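Local structure of imine reductase (Bacillus cereus, 4D3D) at residues 251-263 against 276-288. The protein probably catalyses the NADPH-dependent, S-selective reduction of cyclic imines such as 2-methylpyrroline to the corresponding amines. Sequence-based numbering, arbitrary orientation.
Sequences RLAMGLASVEHVV and PATVLEVFRRGMK
Pro276 receives Val263 at the start of the interface: CG2 of Val263 lies 4.0 Å from Pro276 CB, the rigid ring offering apolar surface without a long side chain. Val279, beta-branched and compact, meets CG1 of Val259 through its own CG1. Leu280 is a knob among Leu256, Val259, Glu260 and Val263; its CD1 presses on Leu256 CD1 at 3.4 Å, a tight carbon pair. Phe283 fills the next hole, among Leu252, Gly255, Leu256 and Val259. With CG turned beside its backbone N (chi1 -84°), the ring reaches the opposing helix, where Val259 CG2 makes a CH-pi contact over one face, 4.0 Å from the centroid. Having only hydrogens on its CA, Gly255 lets the ring lie close against the backbone, with Phe283 CE2 3.7 Å from Gly255 C. Arg284 lends CG to Leu256 CD1, while its bent chain carries NH1 to a water that donates to Glu260 OE2, bridging opposite charges 4.4 Å apart. Gly286 leaves room for Leu252 CD2, and the thioether of Met287, folded at chi2 and chi3, puts SD 3.6 Å from Leu252 CD2. Segments 252-263 and 276-288 run nearly antiparallel (160°), their axes 9.4 Å apart at closest, as a helical hairpin in the C-terminal domain. Helix 300-304 packs on Val282 and Arg285, and the second subunit's Trp195 meets Phe283 edge-to-face, placing the pair at the dimer interface, well away from the Rossmann-type sheet.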
# COMPACT_ATOMS: atom_id res chain seq x y z
N ARG B 251 1.85 19.51 0.13
CA ARG B 251 2.62 20.02 -1.03
C ARG B 251 3.66 18.96 -1.47
O ARG B 251 4.39 18.33 -0.68
CB ARG B 251 3.32 21.35 -0.67
CG ARG B 251 2.20 22.44 -0.58
CD ARG B 251 2.63 23.86 -0.60
NE ARG B 251 1.49 24.76 -0.28
CZ ARG B 251 0.63 25.36 -1.12
NH1 ARG B 251 0.60 25.16 -2.44
NH2 ARG B 251 -0.29 26.16 -0.59
N LEU B 252 3.76 18.79 -2.80
CA LEU B 252 4.70 17.77 -3.33
C LEU B 252 6.12 17.94 -2.82
O LEU B 252 6.83 17.00 -2.55
CB LEU B 252 4.71 17.80 -4.86
CG LEU B 252 5.50 16.70 -5.55
CD1 LEU B 252 4.94 15.32 -5.22
CD2 LEU B 252 5.56 16.89 -7.05
N ALA B 253 6.63 19.19 -2.71
CA ALA B 253 8.00 19.40 -2.27
C ALA B 253 8.22 18.83 -0.89
O ALA B 253 9.31 18.32 -0.59
CB ALA B 253 8.30 20.91 -2.26
N MET B 254 7.19 18.93 -0.05
CA MET B 254 7.29 18.38 1.32
C MET B 254 7.26 16.81 1.29
O MET B 254 7.95 16.17 2.12
CB MET B 254 6.20 18.92 2.24
CG MET B 254 6.21 20.42 2.45
SD MET B 254 7.73 20.93 3.23
CE MET B 254 7.39 20.57 4.95
N GLY B 255 6.46 16.26 0.42
CA GLY B 255 6.46 14.80 0.17
C GLY B 255 7.79 14.31 -0.29
O GLY B 255 8.26 13.29 0.18
N LEU B 256 8.40 15.01 -1.28
CA LEU B 256 9.74 14.62 -1.72
C LEU B 256 10.77 14.56 -0.58
O LEU B 256 11.51 13.64 -0.39
CB LEU B 256 10.28 15.62 -2.78
CG LEU B 256 11.71 15.43 -3.24
CD1 LEU B 256 11.93 14.12 -3.95
CD2 LEU B 256 12.18 16.66 -4.10
N ALA B 257 10.77 15.61 0.29
CA ALA B 257 11.67 15.61 1.39
C ALA B 257 11.44 14.43 2.36
O ALA B 257 12.38 13.86 2.89
CB ALA B 257 11.49 16.93 2.17
N SER B 258 10.20 14.10 2.59
CA SER B 258 9.84 12.96 3.41
C SER B 258 10.34 11.59 2.82
O SER B 258 10.96 10.78 3.52
CB SER B 258 8.35 12.95 3.57
OG SER B 258 7.89 11.91 4.36
N VAL B 259 10.17 11.45 1.52
CA VAL B 259 10.66 10.26 0.85
C VAL B 259 12.16 10.17 0.89
O VAL B 259 12.75 9.11 1.10
CB VAL B 259 10.11 10.18 -0.61
CG1 VAL B 259 10.71 8.98 -1.33
CG2 VAL B 259 8.61 10.06 -0.61
N GLU B 260 12.85 11.30 0.73
CA GLU B 260 14.31 11.35 0.84
C GLU B 260 14.80 10.83 2.19
O GLU B 260 15.75 10.04 2.25
CB GLU B 260 14.86 12.77 0.68
CG GLU B 260 14.83 13.31 -0.72
CD GLU B 260 15.09 14.82 -0.81
OE1 GLU B 260 15.03 15.54 0.22
OE2 GLU B 260 15.39 15.31 -1.92
N HIS B 261 14.11 11.21 3.28
CA HIS B 261 14.43 10.66 4.60
C HIS B 261 14.19 9.15 4.73
O HIS B 261 14.93 8.44 5.39
CB HIS B 261 13.69 11.38 5.69
CG HIS B 261 14.24 12.74 5.88
ND1 HIS B 261 13.52 13.77 6.44
CD2 HIS B 261 15.45 13.26 5.53
CE1 HIS B 261 14.26 14.86 6.46
NE2 HIS B 261 15.46 14.56 5.98
N VAL B 262 13.15 8.62 4.04
CA VAL B 262 12.95 7.17 4.03
C VAL B 262 14.15 6.47 3.29
O VAL B 262 14.64 5.44 3.76
CB VAL B 262 11.58 6.81 3.39
CG1 VAL B 262 11.51 5.30 3.11
CG2 VAL B 262 10.39 7.25 4.22
N VAL B 263 14.54 7.01 2.15
CA VAL B 263 15.68 6.51 1.41
C VAL B 263 16.96 6.53 2.26
O VAL B 263 17.67 5.53 2.36
CB VAL B 263 15.86 7.26 0.10
CG1 VAL B 263 17.18 6.88 -0.55
CG2 VAL B 263 14.68 6.95 -0.83
N PRO B 276 12.21 1.97 -2.32
CA PRO B 276 12.06 3.44 -2.05
C PRO B 276 12.75 4.35 -3.02
O PRO B 276 12.26 5.47 -3.25
CB PRO B 276 12.59 3.58 -0.61
CG PRO B 276 13.59 2.48 -0.50
CD PRO B 276 12.96 1.28 -1.24
N ALA B 277 13.83 3.93 -3.70
CA ALA B 277 14.43 4.70 -4.77
C ALA B 277 13.53 4.90 -5.96
O ALA B 277 13.52 5.95 -6.59
CB ALA B 277 15.72 4.09 -5.25
N THR B 278 12.71 3.91 -6.25
CA THR B 278 11.70 4.07 -7.31
C THR B 278 10.62 5.10 -6.94
O THR B 278 10.22 5.94 -7.72
CB THR B 278 11.09 2.69 -7.68
OG1 THR B 278 12.16 1.90 -8.27
CG2 THR B 278 10.01 2.88 -8.69
N VAL B 279 10.14 5.01 -5.68
CA VAL B 279 9.20 6.03 -5.17
C VAL B 279 9.81 7.43 -5.30
O VAL B 279 9.12 8.35 -5.80
CB VAL B 279 8.82 5.70 -3.70
CG1 VAL B 279 8.00 6.78 -3.04
CG2 VAL B 279 8.10 4.33 -3.58
N LEU B 280 11.04 7.57 -4.80
CA LEU B 280 11.76 8.84 -4.86
C LEU B 280 11.83 9.39 -6.32
O LEU B 280 11.59 10.56 -6.56
CB LEU B 280 13.19 8.68 -4.30
CG LEU B 280 14.02 9.98 -4.29
CD1 LEU B 280 13.29 11.02 -3.45
CD2 LEU B 280 15.42 9.70 -3.79
N GLU B 281 12.13 8.54 -7.27
CA GLU B 281 12.25 8.98 -8.65
C GLU B 281 10.92 9.42 -9.25
O GLU B 281 10.86 10.33 -10.08
CB GLU B 281 12.95 7.94 -9.49
CG GLU B 281 13.12 8.33 -10.99
CD GLU B 281 13.95 9.61 -11.28
OE1 GLU B 281 14.69 10.13 -10.36
OE2 GLU B 281 13.82 10.11 -12.46
N VAL B 282 9.82 8.81 -8.86
CA VAL B 282 8.48 9.29 -9.24
C VAL B 282 8.29 10.74 -8.73
O VAL B 282 7.84 11.64 -9.48
CB VAL B 282 7.35 8.37 -8.75
CG1 VAL B 282 6.02 8.97 -9.10
CG2 VAL B 282 7.43 6.98 -9.38
N PHE B 283 8.53 10.93 -7.43
CA PHE B 283 8.44 12.29 -6.83
C PHE B 283 9.32 13.29 -7.57
O PHE B 283 8.86 14.41 -7.85
CB PHE B 283 8.80 12.27 -5.36
CG PHE B 283 7.63 11.88 -4.44
CD1 PHE B 283 7.23 10.57 -4.30
CD2 PHE B 283 6.96 12.86 -3.74
CE1 PHE B 283 6.11 10.28 -3.55
CE2 PHE B 283 5.85 12.54 -2.91
CZ PHE B 283 5.47 11.23 -2.83
N ARG B 284 10.55 12.91 -7.86
CA ARG B 284 11.46 13.81 -8.59
C ARG B 284 10.96 14.14 -9.97
O ARG B 284 11.04 15.31 -10.39
CB ARG B 284 12.86 13.29 -8.61
CG ARG B 284 13.55 13.34 -7.26
CD ARG B 284 15.06 13.16 -7.26
NE ARG B 284 15.71 14.28 -8.04
CZ ARG B 284 16.05 15.51 -7.59
NH1 ARG B 284 15.84 15.93 -6.30
NH2 ARG B 284 16.64 16.38 -8.44
N ARG B 285 10.39 13.19 -10.67
CA ARG B 285 9.81 13.49 -11.95
C ARG B 285 8.67 14.44 -11.87
O ARG B 285 8.51 15.31 -12.70
CB ARG B 285 9.40 12.15 -12.66
CG ARG B 285 10.59 11.35 -13.10
CD ARG B 285 10.30 9.83 -13.15
NE ARG B 285 9.41 9.50 -14.16
CZ ARG B 285 8.79 8.30 -14.30
NH1 ARG B 285 8.83 7.25 -13.37
NH2 ARG B 285 8.05 8.24 -15.34
N GLY B 286 7.83 14.35 -10.85
CA GLY B 286 6.77 15.33 -10.67
C GLY B 286 7.29 16.74 -10.36
O GLY B 286 6.70 17.71 -10.81
N MET B 287 8.32 16.83 -9.54
CA MET B 287 8.95 18.11 -9.23
C MET B 287 9.51 18.78 -10.47
O MET B 287 9.24 19.94 -10.72
CB MET B 287 10.03 17.89 -8.18
CG MET B 287 9.50 17.52 -6.79
SD MET B 287 8.48 18.78 -5.99
CE MET B 287 9.70 20.15 -5.85
N LYS B 288 10.20 17.99 -11.26
CA LYS B 288 10.83 18.48 -12.51
C LYS B 288 9.90 18.78 -13.63
O LYS B 288 10.37 19.34 -14.67
CB LYS B 288 11.89 17.53 -12.91
CG LYS B 288 13.14 17.47 -12.06
CD LYS B 288 13.98 16.39 -12.74
CE LYS B 288 15.11 16.01 -11.88
NZ LYS B 288 15.79 14.85 -12.55
O HOH W 1 15.73 14.10 -4.18